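Local coordinates for protein thymidine kinase (Equid herpesvirus 4, PDB 1P73) that probably transfers the gamma-phosphate of ATP to thymidine, yielding the dTMP used in viral DNA replication, at residues Val8-Asp13 with Thr116-Arg121; Thr127-Ala132 with Asn195-Leu200. All blocks are in the same frame, centred on the assembly; numbering follows the deposited sequence.

Interaction 1 (Val8-Asp13 with Thr116-Arg121); sequences VRIYLD and TLVFDR. With 4TA (p1-(5'-adenosyl)p4-(5'-(2'-deoxy-thymidyl))tetraphosphate), chain N.
Two parallel strands at the heart of the P-loop kinase sheet, 8-13 and 116-120, pair in register from V8 opposite T116 to L12 opposite D120. Five backbone bonds cross, among them F119 N to I10 O (2.8 Å, nearly straight at 171°) and, just past the second strand, R121 N to L12 O. On one face the rings of Y11 and F119 extend alongside each other; their planes are 22° apart but slid so far that overlap is slight, and CD2 of Y11 rests 3.6 Å from CB of F119. On the other face CD1 of L12 meets CG1 of V118 at 3.5 Å, while CD1 of I10 touches CG2 of T116. At the C-terminal ends of the strands, the extended side chain of R121 carries NH1 to OD1 of D13 in a salt bridge, the carboxylate and guanidinium planes 68° apart. NH2 of R121 donates, in the guanidinium plane, to phosphate oxygen O2D of the bisubstrate ligand (3.1 Å), and NE pairs with E42, the predicted proton acceptor. D120 instead turns to K20 and S21 of the ATP-binding loop. Strand 159-165 flanks 8-13, strand 37-40 flanks 116-120, and helix 73-99 packs on Y11 and F119.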
ATOM      1  N   VAL B   8       4.408 -22.699  10.628  1.00 20.16           N
ATOM      2  CA  VAL B   8       5.540 -21.788  10.718  1.00 19.55           C
ATOM      3  C   VAL B   8       5.702 -21.186   9.337  1.00 19.44           C
ATOM      4  O   VAL B   8       5.878 -21.915   8.371  1.00 19.57           O
ATOM      5  CB  VAL B   8       6.861 -22.503  11.122  1.00 19.39           C
ATOM      6  CG1 VAL B   8       8.068 -21.592  10.891  1.00 18.75           C
ATOM      7  CG2 VAL B   8       6.816 -22.960  12.552  1.00 18.30           C
ATOM      8  N   ARG B   9       5.619 -19.865   9.252  1.00 19.19           N
ATOM      9  CA  ARG B   9       5.822 -19.168   8.000  1.00 19.25           C
ATOM     10  C   ARG B   9       7.128 -18.375   7.997  1.00 19.93           C
ATOM     11  O   ARG B   9       7.459 -17.694   8.983  1.00 19.70           O
ATOM     12  CB  ARG B   9       4.614 -18.287   7.677  1.00 19.39           C
ATOM     13  CG  ARG B   9       4.581 -16.909   8.278  1.00 17.48           C
ATOM     14  CD  ARG B   9       3.275 -16.259   8.031  1.00 15.83           C
ATOM     15  NE  ARG B   9       3.123 -14.971   8.699  1.00 16.31           N
ATOM     16  CZ  ARG B   9       2.456 -14.778   9.834  1.00 15.91           C
ATOM     17  NH1 ARG B   9       1.896 -15.806  10.462  1.00 15.69           N
ATOM     18  NH2 ARG B   9       2.361 -13.554  10.351  1.00 14.77           N
ATOM     19  N   ILE B  10       7.850 -18.489   6.877  1.00 20.33           N
ATOM     20  CA  ILE B  10       9.190 -17.934   6.676  1.00 20.63           C
ATOM     21  C   ILE B  10       9.255 -17.109   5.389  1.00 20.97           C
ATOM     22  O   ILE B  10       9.039 -17.629   4.300  1.00 21.08           O
ATOM     23  CB  ILE B  10      10.201 -19.080   6.552  1.00 20.71           C
ATOM     24  CG1 ILE B  10      10.221 -19.931   7.823  1.00 21.35           C
ATOM     25  CG2 ILE B  10      11.603 -18.548   6.252  1.00 21.67           C
ATOM     26  CD1 ILE B  10      10.622 -21.389   7.582  1.00 20.89           C
ATOM     27  N   TYR B  11       9.564 -15.824   5.503  1.00 21.62           N
ATOM     28  CA  TYR B  11       9.933 -15.044   4.328  1.00 21.98           C
ATOM     29  C   TYR B  11      11.453 -15.061   4.163  1.00 22.66           C
ATOM     30  O   TYR B  11      12.182 -14.611   5.055  1.00 22.40           O
ATOM     31  CB  TYR B  11       9.419 -13.617   4.450  1.00 21.84           C
ATOM     32  CG  TYR B  11       7.949 -13.530   4.753  1.00 22.32           C
ATOM     33  CD1 TYR B  11       7.484 -13.587   6.070  1.00 22.52           C
ATOM     34  CD2 TYR B  11       7.006 -13.388   3.722  1.00 22.11           C
ATOM     35  CE1 TYR B  11       6.128 -13.506   6.349  1.00 21.77           C
ATOM     36  CE2 TYR B  11       5.651 -13.312   3.995  1.00 20.18           C
ATOM     37  CZ  TYR B  11       5.222 -13.371   5.307  1.00 21.01           C
ATOM     38  OH  TYR B  11       3.882 -13.303   5.595  1.00 23.06           O
ATOM     39  N   LEU B  12      11.923 -15.599   3.036  1.00 23.48           N
ATOM     40  CA  LEU B  12      13.345 -15.574   2.699  1.00 24.57           C
ATOM     41  C   LEU B  12      13.615 -14.319   1.913  1.00 25.56           C
ATOM     42  O   LEU B  12      12.955 -14.081   0.918  1.00 25.92           O
ATOM     43  CB  LEU B  12      13.732 -16.782   1.853  1.00 24.42           C
ATOM     44  CG  LEU B  12      13.652 -18.192   2.459  1.00 24.89           C
ATOM     45  CD1 LEU B  12      13.949 -19.205   1.368  1.00 26.50           C
ATOM     46  CD2 LEU B  12      14.611 -18.388   3.624  1.00 23.83           C
ATOM     47  N   ASP B  13      14.566 -13.500   2.359  1.00 27.05           N
ATOM     48  CA  ASP B  13      14.855 -12.238   1.677  1.00 28.10           C
ATOM     49  C   ASP B  13      16.350 -11.966   1.617  1.00 28.83           C
ATOM     50  O   ASP B  13      17.142 -12.693   2.232  1.00 28.91           O
ATOM     51  CB  ASP B  13      14.135 -11.070   2.359  1.00 28.44           C
ATOM     52  CG  ASP B  13      13.540 -10.067   1.352  1.00 29.87           C
ATOM     53  OD1 ASP B  13      14.222  -9.723   0.353  1.00 30.57           O
ATOM     54  OD2 ASP B  13      12.395  -9.570   1.484  1.00 30.34           O
ATOM     55  N   THR B 116       5.105 -26.006   7.123  1.00 24.89           N
ATOM     56  CA  THR B 116       5.923 -24.821   6.916  1.00 24.69           C
ATOM     57  C   THR B 116       5.594 -24.166   5.574  1.00 24.02           C
ATOM     58  O   THR B 116       5.457 -24.850   4.557  1.00 23.59           O
ATOM     59  CB  THR B 116       7.436 -25.179   6.949  1.00 25.19           C
ATOM     60  OG1 THR B 116       7.854 -25.439   8.295  1.00 27.13           O
ATOM     61  CG2 THR B 116       8.301 -23.967   6.560  1.00 25.31           C
ATOM     62  N   LEU B 117       5.483 -22.838   5.590  1.00 22.89           N
ATOM     63  CA  LEU B 117       5.347 -22.050   4.388  1.00 21.93           C
ATOM     64  C   LEU B 117       6.656 -21.284   4.182  1.00 21.56           C
ATOM     65  O   LEU B 117       7.229 -20.765   5.143  1.00 21.67           O
ATOM     66  CB  LEU B 117       4.192 -21.066   4.530  1.00 21.91           C
ATOM     67  CG  LEU B 117       2.842 -21.466   5.125  1.00 22.87           C
ATOM     68  CD1 LEU B 117       1.947 -20.223   5.205  1.00 23.37           C
ATOM     69  CD2 LEU B 117       2.137 -22.572   4.338  1.00 22.61           C
ATOM     70  N   VAL B 118       7.131 -21.220   2.940  1.00 20.51           N
ATOM     71  CA  VAL B 118       8.342 -20.492   2.617  1.00 19.96           C
ATOM     72  C   VAL B 118       8.011 -19.537   1.500  1.00 20.24           C
ATOM     73  O   VAL B 118       7.549 -19.946   0.451  1.00 20.74           O
ATOM     74  CB  VAL B 118       9.497 -21.436   2.188  1.00 20.11           C
ATOM     75  CG1 VAL B 118      10.719 -20.625   1.722  1.00 19.94           C
ATOM     76  CG2 VAL B 118       9.881 -22.400   3.326  1.00 17.99           C
ATOM     77  N   PHE B 119       8.207 -18.250   1.733  1.00 20.83           N
ATOM     78  CA  PHE B 119       7.891 -17.245   0.715  1.00 20.91           C
ATOM     79  C   PHE B 119       9.189 -16.650   0.213  1.00 21.30           C
ATOM     80  O   PHE B 119      10.052 -16.247   1.013  1.00 21.38           O
ATOM     81  CB  PHE B 119       7.046 -16.107   1.289  1.00 20.68           C
ATOM     82  CG  PHE B 119       5.647 -16.495   1.666  1.00 19.80           C
ATOM     83  CD1 PHE B 119       5.375 -17.051   2.915  1.00 19.20           C
ATOM     84  CD2 PHE B 119       4.587 -16.256   0.795  1.00 17.82           C
ATOM     85  CE1 PHE B 119       4.056 -17.384   3.271  1.00 17.70           C
ATOM     86  CE2 PHE B 119       3.279 -16.589   1.147  1.00 16.10           C
ATOM     87  CZ  PHE B 119       3.017 -17.144   2.385  1.00 15.37           C
ATOM     88  N   ASP B 120       9.335 -16.601  -1.103  1.00 21.53           N
ATOM     89  CA  ASP B 120      10.437 -15.873  -1.697  1.00 21.82           C
ATOM     90  C   ASP B 120      10.145 -14.372  -1.629  1.00 21.47           C
ATOM     91  O   ASP B 120       9.380 -13.837  -2.436  1.00 22.20           O
ATOM     92  CB  ASP B 120      10.670 -16.320  -3.132  1.00 22.02           C
ATOM     93  CG  ASP B 120      12.009 -15.877  -3.653  1.00 24.10           C
ATOM     94  OD1 ASP B 120      12.466 -14.775  -3.274  1.00 26.51           O
ATOM     95  OD2 ASP B 120      12.692 -16.565  -4.441  1.00 27.63           O
ATOM     96  N   ARG B 121      10.746 -13.716  -0.644  1.00 20.76           N
ATOM     97  CA  ARG B 121      10.626 -12.283  -0.411  1.00 20.55           C
ATOM     98  C   ARG B 121       9.378 -11.908   0.355  1.00 20.78           C
ATOM     99  O   ARG B 121       8.298 -12.417   0.083  1.00 20.81           O
ATOM    100  CB  ARG B 121      10.710 -11.464  -1.704  1.00 20.55           C
ATOM    101  CG  ARG B 121      12.067 -11.519  -2.388  1.00 19.73           C
ATOM    102  CD  ARG B 121      12.318 -10.361  -3.303  1.00 18.84           C
ATOM    103  NE  ARG B 121      13.652 -10.485  -3.870  1.00 19.03           N
ATOM    104  CZ  ARG B 121      14.763 -10.048  -3.294  1.00 18.30           C
ATOM    105  NH1 ARG B 121      14.730  -9.421  -2.124  1.00 16.62           N
ATOM    106  NH2 ARG B 121      15.924 -10.240  -3.904  1.00 21.23           N
TER
HETATM  107  C5M 4TA N 802      11.908  -7.182  -5.316  1.00 54.15           C
HETATM  108  C5  4TA N 802      12.596  -6.312  -6.325  1.00 54.67           C
HETATM  109  C6  4TA N 802      13.408  -6.877  -7.303  1.00 56.02           C
HETATM  110  N1  4TA N 802      14.029  -6.086  -8.204  1.00 57.10           N
HETATM  111  C1B 4TA N 802      14.877  -6.676  -9.252  1.00 57.70           C
HETATM  112  C2B 4TA N 802      16.276  -7.064  -8.793  1.00 57.94           C
HETATM  113  C3B 4TA N 802      16.646  -8.233  -9.699  1.00 58.78           C
HETATM  114  O3B 4TA N 802      17.543  -7.847 -10.739  1.00 58.48           O
HETATM  115  C4B 4TA N 802      15.334  -8.714 -10.311  1.00 59.09           C
HETATM  116  C5B 4TA N 802      15.038 -10.170  -9.967  1.00 59.13           C
HETATM  117  O5' 4TA N 802      15.240 -10.417  -8.571  1.00 59.48           O
HETATM  118  PD  4TA N 802      15.460 -11.928  -8.033  1.00 59.68           P
HETATM  119  O2D 4TA N 802      15.590 -11.915  -6.516  1.00 57.70           O
HETATM  120  O1D 4TA N 802      14.402 -12.756  -8.725  1.00 59.57           O
HETATM  121  OCD 4TA N 802      16.882 -12.330  -8.696  1.00 58.46           O
HETATM  122  PC  4TA N 802      17.581 -13.781  -8.536  1.00 57.88           P
HETATM  123  O1C 4TA N 802      16.580 -14.858  -8.909  1.00 58.78           O
HETATM  124  O2C 4TA N 802      18.872 -13.683  -9.319  1.00 58.34           O
HETATM  125  OBC 4TA N 802      17.940 -13.879  -6.948  1.00 55.48           O
HETATM  126  PB  4TA N 802      18.001 -15.222  -6.050  1.00 51.69           P
HETATM  127  O2B 4TA N 802      16.672 -15.903  -6.142  1.00 52.40           O
HETATM  128  O1B 4TA N 802      18.647 -14.908  -4.726  1.00 51.52           O
HETATM  129  OAB 4TA N 802      19.085 -16.125  -6.775  1.00 56.94           O
HETATM  130  PA  4TA N 802      18.904 -17.676  -7.178  1.00 61.61           P
HETATM  131  O1A 4TA N 802      18.204 -18.499  -6.120  1.00 60.51           O
HETATM  132  O2A 4TA N 802      18.420 -17.706  -8.620  1.00 61.95           O
HETATM  133  OA  4TA N 802      20.475 -18.048  -7.136  1.00 62.75           O
HETATM  134  C5' 4TA N 802      21.436 -17.121  -7.669  1.00 63.57           C
HETATM  135  C4' 4TA N 802      22.367 -17.759  -8.707  1.00 64.10           C
HETATM  136  O1' 4TA N 802      23.407 -18.501  -8.054  1.00 64.15           O
HETATM  137  C1' 4TA N 802      23.205 -19.912  -8.190  1.00 64.44           C
HETATM  138  C2' 4TA N 802      21.938 -20.102  -9.026  1.00 64.73           C
HETATM  139  O2' 4TA N 802      22.066 -21.139  -9.990  1.00 64.98           O
HETATM  140  C3' 4TA N 802      21.659 -18.732  -9.636  1.00 64.57           C
HETATM  141  O3' 4TA N 802      22.230 -18.594 -10.931  1.00 64.76           O
HETATM  142  N9A 4TA N 802      23.015 -20.498  -6.836  1.00 63.81           N
HETATM  143  C8A 4TA N 802      21.971 -20.530  -5.965  1.00 63.66           C
HETATM  144  N7A 4TA N 802      22.308 -21.211  -4.813  1.00 63.79           N
HETATM  145  C5A 4TA N 802      23.625 -21.589  -5.037  1.00 63.21           C
HETATM  146  C4A 4TA N 802      24.019 -21.147  -6.252  1.00 63.59           C
HETATM  147  N3A 4TA N 802      25.272 -21.378  -6.738  1.00 63.55           N
HETATM  148  C2A 4TA N 802      26.149 -22.072  -5.985  1.00 62.91           C
HETATM  149  N1A 4TA N 802      25.786 -22.530  -4.764  1.00 63.00           N
HETATM  150  C6A 4TA N 802      24.533 -22.303  -4.270  1.00 62.58           C
HETATM  151  N6A 4TA N 802      24.153 -22.753  -3.045  1.00 60.26           N
HETATM  152  O4' 4TA N 802      14.297  -7.856  -9.818  1.00 58.82           O
HETATM  153  C2  4TA N 802      13.844  -4.667  -8.176  1.00 57.73           C
HETATM  154  O2  4TA N 802      14.418  -3.930  -9.024  1.00 58.82           O
HETATM  155  N3  4TA N 802      13.055  -4.077  -7.233  1.00 56.29           N
HETATM  156  C4  4TA N 802      12.423  -4.834  -6.307  1.00 55.26           C
HETATM  157  O4  4TA N 802      11.699  -4.285  -5.455  1.00 54.55           O

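Interaction 2 (Thr127-Ala132 with Asn195-Leu200). With 4TA (p1-(5'-adenosyl)p4-(5'-(2'-deoxy-thymidyl))tetraphosphate), chain N.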
ATOM      1  N   THR B 127       8.845  -2.546  -1.050  1.00 21.79           N
ATOM      2  CA  THR B 127       8.324  -1.287  -0.533  1.00 21.42           C
ATOM      3  C   THR B 127       9.359  -0.511   0.262  1.00 22.09           C
ATOM      4  O   THR B 127       9.262   0.715   0.360  1.00 23.03           O
ATOM      5  CB  THR B 127       7.031  -1.500   0.305  1.00 21.31           C
ATOM      6  OG1 THR B 127       7.328  -2.282   1.470  1.00 20.27           O
ATOM      7  CG2 THR B 127       5.988  -2.332  -0.480  1.00 19.67           C
ATOM      8  N   VAL B 128      10.338  -1.199   0.848  1.00 22.27           N
ATOM      9  CA  VAL B 128      11.338  -0.504   1.667  1.00 22.29           C
ATOM     10  C   VAL B 128      12.770  -0.595   1.112  1.00 23.12           C
ATOM     11  O   VAL B 128      13.347   0.429   0.703  1.00 22.96           O
ATOM     12  CB  VAL B 128      11.295  -0.935   3.163  1.00 21.87           C
ATOM     13  CG1 VAL B 128      12.282  -0.128   3.984  1.00 20.96           C
ATOM     14  CG2 VAL B 128       9.897  -0.783   3.743  1.00 21.06           C
ATOM     15  N   CYS B 129      13.314  -1.817   1.085  1.00 23.46           N
ATOM     16  CA  CYS B 129      14.737  -2.045   0.849  1.00 23.87           C
ATOM     17  C   CYS B 129      15.223  -1.580  -0.505  1.00 23.82           C
ATOM     18  O   CYS B 129      16.156  -0.779  -0.580  1.00 24.15           O
ATOM     19  CB  CYS B 129      15.086  -3.513   1.025  1.00 23.96           C
ATOM     20  SG  CYS B 129      14.717  -4.123   2.665  1.00 26.31           S
ATOM     21  N   PHE B 130      14.605  -2.092  -1.567  1.00 23.72           N
ATOM     22  CA  PHE B 130      14.995  -1.728  -2.927  1.00 23.72           C
ATOM     23  C   PHE B 130      14.824  -0.219  -3.211  1.00 23.78           C
ATOM     24  O   PHE B 130      15.738   0.405  -3.738  1.00 23.45           O
ATOM     25  CB  PHE B 130      14.312  -2.624  -3.974  1.00 23.28           C
ATOM     26  CG  PHE B 130      15.065  -3.906  -4.261  1.00 23.53           C
ATOM     27  CD1 PHE B 130      14.920  -5.026  -3.423  1.00 23.71           C
ATOM     28  CD2 PHE B 130      15.934  -3.997  -5.360  1.00 22.10           C
ATOM     29  CE1 PHE B 130      15.633  -6.226  -3.686  1.00 22.88           C
ATOM     30  CE2 PHE B 130      16.657  -5.176  -5.620  1.00 21.48           C
ATOM     31  CZ  PHE B 130      16.509  -6.290  -4.787  1.00 21.59           C
ATOM     32  N   PRO B 131      13.696   0.385  -2.834  1.00 24.24           N
ATOM     33  CA  PRO B 131      13.570   1.843  -2.945  1.00 24.33           C
ATOM     34  C   PRO B 131      14.619   2.584  -2.097  1.00 24.44           C
ATOM     35  O   PRO B 131      15.158   3.575  -2.595  1.00 24.46           O
ATOM     36  CB  PRO B 131      12.146   2.111  -2.439  1.00 24.06           C
ATOM     37  CG  PRO B 131      11.453   0.856  -2.625  1.00 23.76           C
ATOM     38  CD  PRO B 131      12.456  -0.215  -2.302  1.00 24.34           C
ATOM     39  N   ALA B 132      14.911   2.111  -0.880  1.00 24.54           N
ATOM     40  CA  ALA B 132      15.919   2.743  -0.024  1.00 24.91           C
ATOM     41  C   ALA B 132      17.266   2.806  -0.736  1.00 25.74           C
ATOM     42  O   ALA B 132      17.879   3.874  -0.813  1.00 26.12           O
ATOM     43  CB  ALA B 132      16.046   2.028   1.292  1.00 24.37           C
ATOM     44  N   ASN B 195      24.146  -3.311   2.223  1.00 23.91           N
ATOM     45  CA  ASN B 195      24.071  -2.509   3.450  1.00 24.75           C
ATOM     46  C   ASN B 195      22.637  -2.293   3.913  1.00 25.58           C
ATOM     47  O   ASN B 195      22.339  -2.358   5.112  1.00 26.14           O
ATOM     48  CB  ASN B 195      24.737  -1.142   3.263  1.00 24.74           C
ATOM     49  CG  ASN B 195      26.241  -1.231   3.152  1.00 24.22           C
ATOM     50  OD1 ASN B 195      26.865  -2.102   3.742  1.00 24.77           O
ATOM     51  ND2 ASN B 195      26.828  -0.319   2.396  1.00 22.96           N
ATOM     52  N   VAL B 196      21.753  -2.018   2.955  1.00 25.98           N
ATOM     53  CA  VAL B 196      20.339  -1.792   3.248  1.00 25.90           C
ATOM     54  C   VAL B 196      19.742  -3.002   3.990  1.00 26.19           C
ATOM     55  O   VAL B 196      18.976  -2.835   4.945  1.00 26.21           O
ATOM     56  CB  VAL B 196      19.560  -1.446   1.944  1.00 25.93           C
ATOM     57  CG1 VAL B 196      18.067  -1.621   2.115  1.00 25.53           C
ATOM     58  CG2 VAL B 196      19.891  -0.021   1.479  1.00 25.22           C
ATOM     59  N   TYR B 197      20.114  -4.211   3.568  1.00 26.32           N
ATOM     60  CA  TYR B 197      19.618  -5.422   4.227  1.00 26.61           C
ATOM     61  C   TYR B 197      20.223  -5.633   5.613  1.00 26.71           C
ATOM     62  O   TYR B 197      19.586  -6.235   6.486  1.00 26.63           O
ATOM     63  CB  TYR B 197      19.791  -6.671   3.350  1.00 26.68           C
ATOM     64  CG  TYR B 197      18.626  -6.894   2.430  1.00 26.09           C
ATOM     65  CD1 TYR B 197      17.456  -7.470   2.891  1.00 26.48           C
ATOM     66  CD2 TYR B 197      18.686  -6.487   1.109  1.00 27.10           C
ATOM     67  CE1 TYR B 197      16.381  -7.653   2.057  1.00 28.96           C
ATOM     68  CE2 TYR B 197      17.624  -6.650   0.259  1.00 28.59           C
ATOM     69  CZ  TYR B 197      16.472  -7.242   0.729  1.00 30.38           C
ATOM     70  OH  TYR B 197      15.412  -7.423  -0.133  1.00 32.42           O
ATOM     71  N   PHE B 198      21.437  -5.137   5.824  1.00 26.65           N
ATOM     72  CA  PHE B 198      21.993  -5.138   7.172  1.00 26.60           C
ATOM     73  C   PHE B 198      21.252  -4.117   8.024  1.00 27.17           C
ATOM     74  O   PHE B 198      20.911  -4.412   9.180  1.00 27.75           O
ATOM     75  CB  PHE B 198      23.501  -4.913   7.177  1.00 26.13           C
ATOM     76  CG  PHE B 198      24.295  -6.154   6.847  1.00 25.17           C
ATOM     77  CD1 PHE B 198      25.205  -6.155   5.790  1.00 23.80           C
ATOM     78  CD2 PHE B 198      24.126  -7.325   7.589  1.00 24.04           C
ATOM     79  CE1 PHE B 198      25.920  -7.298   5.476  1.00 22.61           C
ATOM     80  CE2 PHE B 198      24.841  -8.467   7.290  1.00 22.31           C
ATOM     81  CZ  PHE B 198      25.740  -8.454   6.232  1.00 22.62           C
ATOM     82  N   MET B 199      20.959  -2.945   7.449  1.00 27.15           N
ATOM     83  CA  MET B 199      20.123  -1.953   8.129  1.00 27.55           C
ATOM     84  C   MET B 199      18.755  -2.526   8.518  1.00 28.20           C
ATOM     85  O   MET B 199      18.217  -2.176   9.571  1.00 28.40           O
ATOM     86  CB  MET B 199      19.931  -0.687   7.296  1.00 27.31           C
ATOM     87  CG  MET B 199      21.191   0.118   7.002  1.00 28.25           C
ATOM     88  SD  MET B 199      20.813   1.489   5.843  1.00 31.87           S
ATOM     89  CE  MET B 199      22.279   1.671   4.910  1.00 28.72           C
ATOM     90  N   LEU B 200      18.192  -3.406   7.683  1.00 28.70           N
ATOM     91  CA  LEU B 200      16.919  -4.054   8.004  1.00 28.70           C
ATOM     92  C   LEU B 200      17.059  -5.025   9.170  1.00 29.04           C
ATOM     93  O   LEU B 200      16.248  -4.995  10.113  1.00 29.39           O
ATOM     94  CB  LEU B 200      16.321  -4.775   6.789  1.00 28.70           C
ATOM     95  CG  LEU B 200      14.990  -5.515   7.038  1.00 28.87           C
ATOM     96  CD1 LEU B 200      13.868  -4.554   7.477  1.00 27.61           C
ATOM     97  CD2 LEU B 200      14.558  -6.346   5.831  1.00 27.98           C
TER
HETATM   98  C5M 4TA N 802      11.908  -7.182  -5.316  1.00 54.15           C
HETATM   99  C5  4TA N 802      12.596  -6.312  -6.325  1.00 54.67           C
HETATM  100  C6  4TA N 802      13.408  -6.877  -7.303  1.00 56.02           C
HETATM  101  N1  4TA N 802      14.029  -6.086  -8.204  1.00 57.10           N
HETATM  102  C1B 4TA N 802      14.877  -6.676  -9.252  1.00 57.70           C
HETATM  103  C2B 4TA N 802      16.276  -7.064  -8.793  1.00 57.94           C
HETATM  104  C3B 4TA N 802      16.646  -8.233  -9.699  1.00 58.78           C
HETATM  105  O3B 4TA N 802      17.543  -7.847 -10.739  1.00 58.48           O
HETATM  106  C4B 4TA N 802      15.334  -8.714 -10.311  1.00 59.09           C
HETATM  107  C5B 4TA N 802      15.038 -10.170  -9.967  1.00 59.13           C
HETATM  108  O5' 4TA N 802      15.240 -10.417  -8.571  1.00 59.48           O
HETATM  109  PD  4TA N 802      15.460 -11.928  -8.033  1.00 59.68           P
HETATM  110  O2D 4TA N 802      15.590 -11.915  -6.516  1.00 57.70           O
HETATM  111  O1D 4TA N 802      14.402 -12.756  -8.725  1.00 59.57           O
HETATM  112  OCD 4TA N 802      16.882 -12.330  -8.696  1.00 58.46           O
HETATM  113  PC  4TA N 802      17.581 -13.781  -8.536  1.00 57.88           P
HETATM  114  O1C 4TA N 802      16.580 -14.858  -8.909  1.00 58.78           O
HETATM  115  O2C 4TA N 802      18.872 -13.683  -9.319  1.00 58.34           O
HETATM  116  OBC 4TA N 802      17.940 -13.879  -6.948  1.00 55.48           O
HETATM  117  PB  4TA N 802      18.001 -15.222  -6.050  1.00 51.69           P
HETATM  118  O2B 4TA N 802      16.672 -15.903  -6.142  1.00 52.40           O
HETATM  119  O1B 4TA N 802      18.647 -14.908  -4.726  1.00 51.52           O
HETATM  120  OAB 4TA N 802      19.085 -16.125  -6.775  1.00 56.94           O
HETATM  121  PA  4TA N 802      18.904 -17.676  -7.178  1.00 61.61           P
HETATM  122  O1A 4TA N 802      18.204 -18.499  -6.120  1.00 60.51           O
HETATM  123  O2A 4TA N 802      18.420 -17.706  -8.620  1.00 61.95           O
HETATM  124  OA  4TA N 802      20.475 -18.048  -7.136  1.00 62.75           O
HETATM  125  C5' 4TA N 802      21.436 -17.121  -7.669  1.00 63.57           C
HETATM  126  C4' 4TA N 802      22.367 -17.759  -8.707  1.00 64.10           C
HETATM  127  O1' 4TA N 802      23.407 -18.501  -8.054  1.00 64.15           O
HETATM  128  C1' 4TA N 802      23.205 -19.912  -8.190  1.00 64.44           C
HETATM  129  C2' 4TA N 802      21.938 -20.102  -9.026  1.00 64.73           C
HETATM  130  O2' 4TA N 802      22.066 -21.139  -9.990  1.00 64.98           O
HETATM  131  C3' 4TA N 802      21.659 -18.732  -9.636  1.00 64.57           C
HETATM  132  O3' 4TA N 802      22.230 -18.594 -10.931  1.00 64.76           O
HETATM  133  N9A 4TA N 802      23.015 -20.498  -6.836  1.00 63.81           N
HETATM  134  C8A 4TA N 802      21.971 -20.530  -5.965  1.00 63.66           C
HETATM  135  N7A 4TA N 802      22.308 -21.211  -4.813  1.00 63.79           N
HETATM  136  C5A 4TA N 802      23.625 -21.589  -5.037  1.00 63.21           C
HETATM  137  C4A 4TA N 802      24.019 -21.147  -6.252  1.00 63.59           C
HETATM  138  N3A 4TA N 802      25.272 -21.378  -6.738  1.00 63.55           N
HETATM  139  C2A 4TA N 802      26.149 -22.072  -5.985  1.00 62.91           C
HETATM  140  N1A 4TA N 802      25.786 -22.530  -4.764  1.00 63.00           N
HETATM  141  C6A 4TA N 802      24.533 -22.303  -4.270  1.00 62.58           C
HETATM  142  N6A 4TA N 802      24.153 -22.753  -3.045  1.00 60.26           N
HETATM  143  O4' 4TA N 802      14.297  -7.856  -9.818  1.00 58.82           O
HETATM  144  C2  4TA N 802      13.844  -4.667  -8.176  1.00 57.73           C
HETATM  145  O2  4TA N 802      14.418  -3.930  -9.024  1.00 58.82           O
HETATM  146  N3  4TA N 802      13.055  -4.077  -7.233  1.00 56.29           N
HETATM  147  C4  4TA N 802      12.423  -4.834  -6.307  1.00 55.26           C
HETATM  148  O4  4TA N 802      11.699  -4.285  -5.455  1.00 54.55           O
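C129 points from helix 127-132 toward helix 195-200. Its CB lies 3.7 Å from CG1 of V196, the methyl that also sits against the backbone O of C129 and, more loosely, CB of A132. From CB the side chain turns so that SG is anti to the carbonyl carbon (chi1 -60°), which sets the sulfur over one face of the Y197 ring, 4.2 Å from its centroid and 22° off the ring normal. This is a Cys sulfur-aromatic contact, offset toward the rim near CE1. CD2 of L200 meets SG at 3.9 Å, roughly at a right angle to the ring direction. The helices run roughly antiparallel at 145°, their axes 9.6 Å apart; helix 127-132 lines the thymidine pocket through F130, and helix 195-200 lies behind it. F130, next in the chain, is a substrate-binding residue: one face of its ring lies on the thymine, with CG 3.5 Å from C4 of the ligand, while CE1 comes within 3.8 Å of OH of Y197. That hydroxyl is probably hydrogen-bonded to OD1 of D13, tethering the ring's far end. Q84 of helix 73-99, another substrate-binding residue, touches F130, and L136 of helix 124-137 packs on V196.

In the fold
Both segments of interaction 1 precede those of interaction 2 in the sequence, and strand 115-120 of the first is followed, after a short loop, by helix 124-137 of the second. Their centres are about 18 Å apart, one in the central sheet and the other in helices beside it, yet they meet at the active site. D13 and R121 of interaction 1 join Y197 of interaction 2 there, and NH1 of R121 packs against CE1 of F130. Both reach the same bound ligand, at different parts of it. Sheet and helices thus contribute to one cleft where nucleoside and phosphates are brought together.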